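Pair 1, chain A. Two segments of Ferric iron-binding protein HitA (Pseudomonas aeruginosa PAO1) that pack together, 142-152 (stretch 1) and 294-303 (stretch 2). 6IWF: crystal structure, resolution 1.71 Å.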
# COMPACT_ATOMS: atom_id res chain seq x y z
N ALA A 142 -4.13 -1.99 -4.22
CA ALA A 142 -4.59 -2.22 -2.86
C ALA A 142 -5.78 -3.17 -2.84
O ALA A 142 -5.85 -4.05 -1.98
CB ALA A 142 -4.98 -0.90 -2.19
N PHE A 143 -6.75 -2.98 -3.74
CA PHE A 143 -7.86 -3.92 -3.78
C PHE A 143 -7.41 -5.30 -4.23
O PHE A 143 -7.95 -6.31 -3.76
CB PHE A 143 -8.99 -3.39 -4.68
CG PHE A 143 -10.22 -4.24 -4.63
CD1 PHE A 143 -11.07 -4.16 -3.54
CD2 PHE A 143 -10.48 -5.17 -5.64
CE1 PHE A 143 -12.21 -4.97 -3.47
CE2 PHE A 143 -11.61 -5.98 -5.57
CZ PHE A 143 -12.47 -5.88 -4.47
N LEU A 144 -6.43 -5.39 -5.12
CA LEU A 144 -5.88 -6.69 -5.49
C LEU A 144 -5.38 -7.43 -4.26
O LEU A 144 -5.64 -8.63 -4.10
CB LEU A 144 -4.75 -6.51 -6.50
CG LEU A 144 -4.04 -7.81 -6.90
CD1 LEU A 144 -4.99 -8.70 -7.67
CD2 LEU A 144 -2.81 -7.46 -7.73
N GLU A 145 -4.66 -6.74 -3.38
CA GLU A 145 -4.20 -7.38 -2.16
C GLU A 145 -5.37 -7.79 -1.27
O GLU A 145 -5.33 -8.84 -0.62
CB GLU A 145 -3.24 -6.47 -1.40
CG GLU A 145 -1.79 -6.73 -1.79
CD GLU A 145 -0.87 -5.61 -1.43
OE1 GLU A 145 -0.00 -5.79 -0.54
OE2 GLU A 145 -1.01 -4.53 -2.03
N GLN A 146 -6.43 -6.97 -1.24
CA GLN A 146 -7.63 -7.34 -0.49
C GLN A 146 -8.19 -8.66 -1.00
O GLN A 146 -8.59 -9.53 -0.21
CB GLN A 146 -8.69 -6.24 -0.61
CG GLN A 146 -9.99 -6.57 0.17
CD GLN A 146 -9.75 -6.64 1.68
OE1 GLN A 146 -9.91 -5.64 2.38
NE2 GLN A 146 -9.38 -7.82 2.19
N VAL A 147 -8.27 -8.82 -2.32
CA VAL A 147 -8.79 -10.07 -2.86
C VAL A 147 -7.90 -11.24 -2.49
O VAL A 147 -8.38 -12.32 -2.11
CB VAL A 147 -8.97 -9.95 -4.39
CG1 VAL A 147 -9.45 -11.28 -4.98
CG2 VAL A 147 -9.95 -8.84 -4.70
N ALA A 148 -6.58 -11.06 -2.59
CA ALA A 148 -5.66 -12.12 -2.23
C ALA A 148 -5.85 -12.53 -0.78
O ALA A 148 -5.76 -13.72 -0.44
CB ALA A 148 -4.21 -11.69 -2.48
N ALA A 149 -6.10 -11.56 0.10
CA ALA A 149 -6.36 -11.87 1.50
C ALA A 149 -7.64 -12.68 1.67
O ALA A 149 -7.67 -13.62 2.47
CB ALA A 149 -6.43 -10.58 2.32
N VAL A 150 -8.69 -12.35 0.93
CA VAL A 150 -9.92 -13.13 1.06
C VAL A 150 -9.69 -14.56 0.58
O VAL A 150 -10.15 -15.52 1.22
CB VAL A 150 -11.10 -12.45 0.31
CG1 VAL A 150 -12.36 -13.32 0.36
CG2 VAL A 150 -11.40 -11.08 0.92
N ILE A 151 -8.97 -14.74 -0.53
CA ILE A 151 -8.67 -16.10 -0.99
C ILE A 151 -7.91 -16.87 0.07
O ILE A 151 -8.22 -18.03 0.37
CB ILE A 151 -7.86 -16.06 -2.30
CG1 ILE A 151 -8.73 -15.52 -3.43
CG2 ILE A 151 -7.36 -17.48 -2.66
CD1 ILE A 151 -7.95 -15.23 -4.70
N LYS A 152 -6.91 -16.22 0.69
CA LYS A 152 -6.05 -16.89 1.65
C LYS A 152 -6.80 -17.24 2.93
O LYS A 152 -6.59 -18.32 3.51
CB LYS A 152 -4.85 -15.99 1.95
CG LYS A 152 -3.58 -16.41 1.25
CD LYS A 152 -2.98 -17.61 1.97
CE LYS A 152 -1.47 -17.63 1.81
NZ LYS A 152 -0.83 -18.49 2.84
N GLU A 294 2.72 -12.51 -4.92
CA GLU A 294 2.45 -11.68 -6.08
C GLU A 294 0.96 -11.50 -6.33
O GLU A 294 0.58 -10.80 -7.28
CB GLU A 294 3.13 -12.28 -7.33
CG GLU A 294 4.66 -12.24 -7.24
CD GLU A 294 5.37 -12.99 -8.37
OE1 GLU A 294 6.25 -13.84 -8.08
OE2 GLU A 294 5.05 -12.71 -9.55
N ALA A 295 0.11 -12.09 -5.49
CA ALA A 295 -1.34 -11.99 -5.64
C ALA A 295 -1.81 -12.49 -7.00
O ALA A 295 -2.76 -11.96 -7.58
CB ALA A 295 -1.83 -10.55 -5.40
N SER A 296 -1.16 -13.55 -7.51
CA SER A 296 -1.47 -14.03 -8.86
C SER A 296 -2.87 -14.65 -8.94
O SER A 296 -3.59 -14.43 -9.92
CB SER A 296 -0.42 -15.04 -9.30
OG SER A 296 0.83 -14.40 -9.46
N GLU A 297 -3.25 -15.43 -7.93
CA GLU A 297 -4.59 -16.02 -7.94
C GLU A 297 -5.66 -14.94 -7.84
O GLU A 297 -6.71 -15.03 -8.49
CB GLU A 297 -4.71 -17.03 -6.79
CG GLU A 297 -5.81 -18.07 -6.93
CD GLU A 297 -5.73 -19.14 -5.85
OE1 GLU A 297 -6.72 -19.87 -5.65
OE2 GLU A 297 -4.67 -19.25 -5.19
N ALA A 298 -5.40 -13.92 -7.03
CA ALA A 298 -6.33 -12.79 -6.93
C ALA A 298 -6.51 -12.10 -8.28
O ALA A 298 -7.63 -11.75 -8.66
CB ALA A 298 -5.85 -11.80 -5.88
N LEU A 299 -5.41 -11.90 -9.02
CA LEU A 299 -5.53 -11.22 -10.30
C LEU A 299 -6.37 -12.04 -11.27
O LEU A 299 -7.24 -11.50 -11.96
CB LEU A 299 -4.14 -10.96 -10.89
CG LEU A 299 -4.09 -9.99 -12.07
CD1 LEU A 299 -4.85 -8.70 -11.78
CD2 LEU A 299 -2.63 -9.71 -12.42
N SER A 300 -6.15 -13.36 -11.29
CA SER A 300 -6.94 -14.22 -12.17
C SER A 300 -8.41 -14.18 -11.82
O SER A 300 -9.28 -14.20 -12.70
CB SER A 300 -6.43 -15.66 -12.11
OG SER A 300 -5.17 -15.76 -12.73
N LEU A 301 -8.72 -14.12 -10.52
CA LEU A 301 -10.12 -14.09 -10.10
C LEU A 301 -10.78 -12.78 -10.50
O LEU A 301 -11.92 -12.78 -10.97
CB LEU A 301 -10.20 -14.31 -8.59
CG LEU A 301 -11.59 -14.22 -7.98
CD1 LEU A 301 -12.53 -15.21 -8.66
CD2 LEU A 301 -11.52 -14.47 -6.47
N GLU A 302 -10.09 -11.66 -10.30
CA GLU A 302 -10.60 -10.38 -10.77
C GLU A 302 -10.89 -10.41 -12.26
O GLU A 302 -11.92 -9.89 -12.71
CB GLU A 302 -9.58 -9.28 -10.48
CG GLU A 302 -9.49 -8.85 -9.03
CD GLU A 302 -8.52 -7.68 -8.85
OE1 GLU A 302 -8.57 -7.01 -7.80
OE2 GLU A 302 -7.70 -7.43 -9.77
N ARG A 303 -9.99 -11.00 -13.04
CA ARG A 303 -10.22 -11.09 -14.48
C ARG A 303 -11.43 -11.96 -14.79
O ARG A 303 -12.25 -11.61 -15.65
CB ARG A 303 -8.98 -11.65 -15.16
CG ARG A 303 -7.89 -10.62 -15.31
CD ARG A 303 -8.05 -9.81 -16.61
NE ARG A 303 -7.20 -8.63 -16.58
CZ ARG A 303 -5.86 -8.65 -16.53
NH1 ARG A 303 -5.18 -7.52 -16.50
NH2 ARG A 303 -5.21 -9.81 -16.54

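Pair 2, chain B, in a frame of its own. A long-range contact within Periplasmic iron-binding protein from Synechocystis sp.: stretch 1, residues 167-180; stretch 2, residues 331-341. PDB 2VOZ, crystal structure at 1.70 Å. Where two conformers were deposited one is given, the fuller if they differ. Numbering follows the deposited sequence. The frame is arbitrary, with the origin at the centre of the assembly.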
# COMPACT_ATOMS: atom_id res chain seq x y z
N ASN B 167 10.99 25.79 -6.18
CA ASN B 167 10.13 25.13 -5.21
C ASN B 167 9.23 26.14 -4.51
O ASN B 167 9.68 27.21 -4.12
CB ASN B 167 10.96 24.42 -4.16
CG ASN B 167 10.10 23.87 -3.05
OD1 ASN B 167 9.99 24.49 -2.01
ND2 ASN B 167 9.48 22.72 -3.28
N VAL B 168 7.96 25.78 -4.42
CA VAL B 168 6.97 26.73 -3.89
C VAL B 168 7.20 27.13 -2.46
O VAL B 168 6.85 28.27 -2.06
CB VAL B 168 5.55 26.22 -4.10
CG1 VAL B 168 5.25 25.07 -3.10
CG2 VAL B 168 4.52 27.40 -4.01
N TYR B 169 7.77 26.24 -1.63
CA TYR B 169 8.07 26.66 -0.26
C TYR B 169 9.05 27.85 -0.21
O TYR B 169 8.91 28.74 0.63
CB TYR B 169 8.71 25.54 0.58
CG TYR B 169 8.03 24.19 0.45
CD1 TYR B 169 6.67 24.08 0.24
CD2 TYR B 169 8.80 23.02 0.58
CE1 TYR B 169 6.07 22.81 0.14
CE2 TYR B 169 8.21 21.78 0.49
CZ TYR B 169 6.88 21.69 0.26
OH TYR B 169 6.33 20.42 0.16
N ASN B 170 10.05 27.82 -1.08
CA ASN B 170 11.00 28.93 -1.20
C ASN B 170 10.34 30.16 -1.77
O ASN B 170 10.54 31.26 -1.25
CB ASN B 170 12.17 28.54 -2.09
CG ASN B 170 13.14 27.61 -1.42
OD1 ASN B 170 13.22 27.52 -0.17
ND2 ASN B 170 13.87 26.86 -2.24
N LEU B 171 9.56 29.98 -2.84
CA LEU B 171 8.82 31.10 -3.43
C LEU B 171 8.00 31.80 -2.34
O LEU B 171 8.00 33.02 -2.23
CB LEU B 171 7.88 30.60 -4.53
CG LEU B 171 8.55 30.30 -5.89
CD1 LEU B 171 7.63 29.54 -6.83
CD2 LEU B 171 9.05 31.58 -6.53
N SER B 172 7.34 31.00 -1.50
CA SER B 172 6.51 31.59 -0.46
C SER B 172 7.30 32.28 0.67
O SER B 172 6.87 33.35 1.18
CB SER B 172 5.52 30.54 0.09
OG SER B 172 4.55 30.26 -0.94
N LEU B 173 8.44 31.71 1.06
CA LEU B 173 9.27 32.37 2.06
C LEU B 173 9.76 33.70 1.54
O LEU B 173 9.68 34.72 2.23
CB LEU B 173 10.43 31.51 2.49
CG LEU B 173 11.38 32.15 3.50
CD1 LEU B 173 10.70 32.57 4.80
CD2 LEU B 173 12.54 31.18 3.79
N THR B 174 10.22 33.72 0.30
CA THR B 174 10.71 34.98 -0.25
C THR B 174 9.57 35.98 -0.40
O THR B 174 9.73 37.17 -0.12
CB THR B 174 11.38 34.75 -1.57
OG1 THR B 174 12.57 33.93 -1.40
CG2 THR B 174 11.76 36.08 -2.24
N ALA B 175 8.41 35.48 -0.84
CA ALA B 175 7.23 36.33 -1.00
C ALA B 175 6.88 37.00 0.31
O ALA B 175 6.51 38.16 0.34
CB ALA B 175 6.08 35.46 -1.46
N SER B 176 6.97 36.24 1.40
CA SER B 176 6.70 36.83 2.72
C SER B 176 7.70 37.96 3.07
O SER B 176 7.30 38.96 3.68
CB SER B 176 6.67 35.76 3.81
OG SER B 176 7.96 35.34 4.20
N ARG B 177 8.97 37.80 2.69
CA ARG B 177 9.95 38.83 2.98
C ARG B 177 9.62 40.07 2.15
O ARG B 177 9.77 41.19 2.66
CB ARG B 177 11.37 38.36 2.69
CG ARG B 177 11.86 37.17 3.52
CD ARG B 177 11.62 37.39 5.04
NE ARG B 177 10.39 36.73 5.44
CZ ARG B 177 10.00 36.56 6.71
NH1 ARG B 177 8.87 35.90 6.96
NH2 ARG B 177 10.74 37.05 7.69
N ILE B 178 9.21 39.89 0.89
CA ILE B 178 8.80 41.06 0.05
C ILE B 178 7.61 41.80 0.71
O ILE B 178 7.60 43.05 0.82
CB ILE B 178 8.44 40.63 -1.35
CG1 ILE B 178 9.65 40.02 -2.06
CG2 ILE B 178 7.91 41.84 -2.15
CD1 ILE B 178 9.31 39.41 -3.43
N ALA B 179 6.61 41.04 1.14
CA ALA B 179 5.43 41.61 1.78
C ALA B 179 5.83 42.47 2.99
O ALA B 179 5.29 43.57 3.22
CB ALA B 179 4.47 40.47 2.20
N ILE B 180 6.82 42.00 3.74
CA ILE B 180 7.24 42.60 5.00
C ILE B 180 8.21 43.76 4.78
O ILE B 180 8.02 44.81 5.35
CB ILE B 180 7.92 41.55 5.95
CG1 ILE B 180 6.92 40.47 6.43
CG2 ILE B 180 8.58 42.24 7.19
CD1 ILE B 180 7.65 39.23 6.97
N ARG B 331 0.39 36.41 -3.33
CA ARG B 331 0.36 37.76 -3.93
C ARG B 331 1.72 38.13 -4.53
O ARG B 331 1.78 38.69 -5.62
CB ARG B 331 -0.09 38.79 -2.90
CG ARG B 331 -0.08 40.23 -3.43
CD ARG B 331 -0.48 41.22 -2.32
NE ARG B 331 -0.24 42.60 -2.76
CZ ARG B 331 -0.40 43.68 -1.99
NH1 ARG B 331 -0.79 43.55 -0.73
NH2 ARG B 331 -0.14 44.88 -2.49
N TYR B 332 2.80 37.88 -3.77
CA TYR B 332 4.12 38.25 -4.23
C TYR B 332 4.89 37.10 -4.82
O TYR B 332 6.13 37.18 -4.93
CB TYR B 332 4.92 38.85 -3.09
CG TYR B 332 4.35 40.14 -2.59
CD1 TYR B 332 4.58 41.32 -3.29
CD2 TYR B 332 3.58 40.17 -1.44
CE1 TYR B 332 4.05 42.55 -2.84
CE2 TYR B 332 3.04 41.37 -0.99
CZ TYR B 332 3.30 42.55 -1.67
OH TYR B 332 2.75 43.71 -1.18
N GLN B 333 4.21 36.02 -5.17
CA GLN B 333 4.90 34.92 -5.87
C GLN B 333 5.62 35.32 -7.19
O GLN B 333 6.77 34.90 -7.41
CB GLN B 333 3.95 33.72 -6.13
CG GLN B 333 4.71 32.52 -6.64
CD GLN B 333 3.82 31.33 -6.90
OE1 GLN B 333 3.63 30.96 -8.04
NE2 GLN B 333 3.26 30.74 -5.84
N PRO B 334 4.96 36.07 -8.09
CA PRO B 334 5.72 36.42 -9.31
C PRO B 334 6.99 37.26 -9.02
O PRO B 334 8.04 37.03 -9.62
CB PRO B 334 4.71 37.24 -10.14
CG PRO B 334 3.35 36.88 -9.60
CD PRO B 334 3.57 36.59 -8.13
N ASP B 335 6.86 38.17 -8.07
CA ASP B 335 7.95 39.03 -7.63
C ASP B 335 9.09 38.17 -7.07
O ASP B 335 10.26 38.43 -7.34
CB ASP B 335 7.45 39.99 -6.55
CG ASP B 335 6.07 40.67 -6.92
OD1 ASP B 335 6.09 41.91 -6.94
OD2 ASP B 335 4.99 40.01 -7.14
N SER B 336 8.72 37.16 -6.29
CA SER B 336 9.68 36.25 -5.64
C SER B 336 10.47 35.47 -6.70
O SER B 336 11.68 35.32 -6.61
CB SER B 336 8.90 35.28 -4.74
OG SER B 336 9.71 34.21 -4.30
N ALA B 337 9.75 34.93 -7.68
CA ALA B 337 10.41 34.13 -8.73
C ALA B 337 11.36 35.01 -9.52
O ALA B 337 12.48 34.63 -9.85
CB ALA B 337 9.35 33.55 -9.65
N ARG B 338 10.90 36.21 -9.83
CA ARG B 338 11.74 37.16 -10.58
C ARG B 338 13.02 37.52 -9.81
O ARG B 338 14.12 37.51 -10.36
CB ARG B 338 10.91 38.40 -10.92
CG ARG B 338 11.72 39.56 -11.54
CD ARG B 338 10.74 40.63 -12.09
NE ARG B 338 9.90 41.18 -11.02
CZ ARG B 338 10.30 41.94 -10.00
NH1 ARG B 338 11.58 42.27 -9.84
NH2 ARG B 338 9.37 42.39 -9.14
N LEU B 339 12.87 37.88 -8.54
CA LEU B 339 14.01 38.34 -7.76
C LEU B 339 14.94 37.18 -7.45
O LEU B 339 16.15 37.32 -7.51
CB LEU B 339 13.52 38.93 -6.44
CG LEU B 339 12.99 40.34 -6.40
CD1 LEU B 339 12.79 40.67 -4.90
CD2 LEU B 339 13.95 41.35 -7.02
N MET B 340 14.39 36.00 -7.16
CA MET B 340 15.28 34.87 -6.91
C MET B 340 16.10 34.55 -8.14
O MET B 340 17.26 34.25 -8.02
CB MET B 340 14.53 33.65 -6.39
CG MET B 340 14.06 33.88 -4.97
SD MET B 340 13.26 32.39 -4.29
CE MET B 340 11.89 32.20 -5.39
N ASN B 341 15.48 34.60 -9.31
CA ASN B 341 16.24 34.32 -10.53
C ASN B 341 17.22 35.44 -10.87
O ASN B 341 18.36 35.16 -11.24
CB ASN B 341 15.28 33.99 -11.66
CG ASN B 341 14.80 32.54 -11.55
OD1 ASN B 341 15.49 31.62 -12.00
ND2 ASN B 341 13.66 32.32 -10.89
O HOH W 1 4.34 31.67 -3.39
O HOH W 2 2.97 44.38 1.37

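Two helices cross nearly at right angles in both pairs, with axes 8.1 Å apart at 104° in pair 1 and 8.2 Å apart at 103° in pair 2; 14 central residues superpose with an RMSD of 0.4 Å. A small residue sits at the centre of each crossing: Ala A298 in pair 1 and the matching Ser B336 in pair 2, each a knob in a hole of four residues: Leu A144, Val A147, Ala A148 and Ile A151, matched by Leu B171, Thr B174, Ala B175 and Ile B178.

The knobs work differently. In pair 1 the contact is apolar: Ala A298 CB lies 3.7 Å from Val A147 CG1 and 3.8 Å from Ala A148 CB, and no hydrogen bond joins the stretches. In pair 2 the hydroxyl of Ser B336 turns to the facing helix, and OG donates to Leu B171 O at 2.9 Å. That carbonyl also accepts from Ala B175 N within its own helix (2.9 Å, N to O), so the serine adds a cross-helix bond without breaking the helical one.

The two leucines, Leu A144 and Leu B171, reach nearly the same place by different rotamers, t,p and m,t; their side-chain centres fall 0.8 Å apart. Leu A144 CD1 packs 4.0 Å from Leu A299 CB, and Leu B171 CD2 3.7 Å from Ala B337 CB, the matching position. Leu B171 is itself a knob, among Gln B333, Ser B336, Ala B337 and Met B340. Its CD2 comes within 3.1 Å of Met B340 CE, a tight apolar contact. Glu A302 occupies the methionine's position, and its carboxylate OE1 meets the edge of the Phe A143 ring, 3.4 Å from CD2.

Val A147 and Thr B174 are near-isosteric, their side-chain centres 0.2 Å apart. Val A147 CG2 lies 3.9 Å from Glu A302 OE1, and in the matching place Thr B174 OG1 lies 3.3 Å from Met B340 SD; Val A147 CG1 also touches Leu A301 CD2 at 4.1 Å. The isoleucines share the m,t rotamer and reach matching leucines: Ile A151 CD1 to Leu A301 CD2 is 4.1 Å, Ile B178 CD1 to Leu B339 CD1 4.0 Å.

At the start of the second helix, Ala A295 brings CB to 3.9 Å from Ala A148 CB. Its counterpart Gln B333 extends farther, and a water bridges the stretches there, accepting from Gln B333 NE2 and donating to Ser B172 OG, both at 2.8 Å from its oxygen.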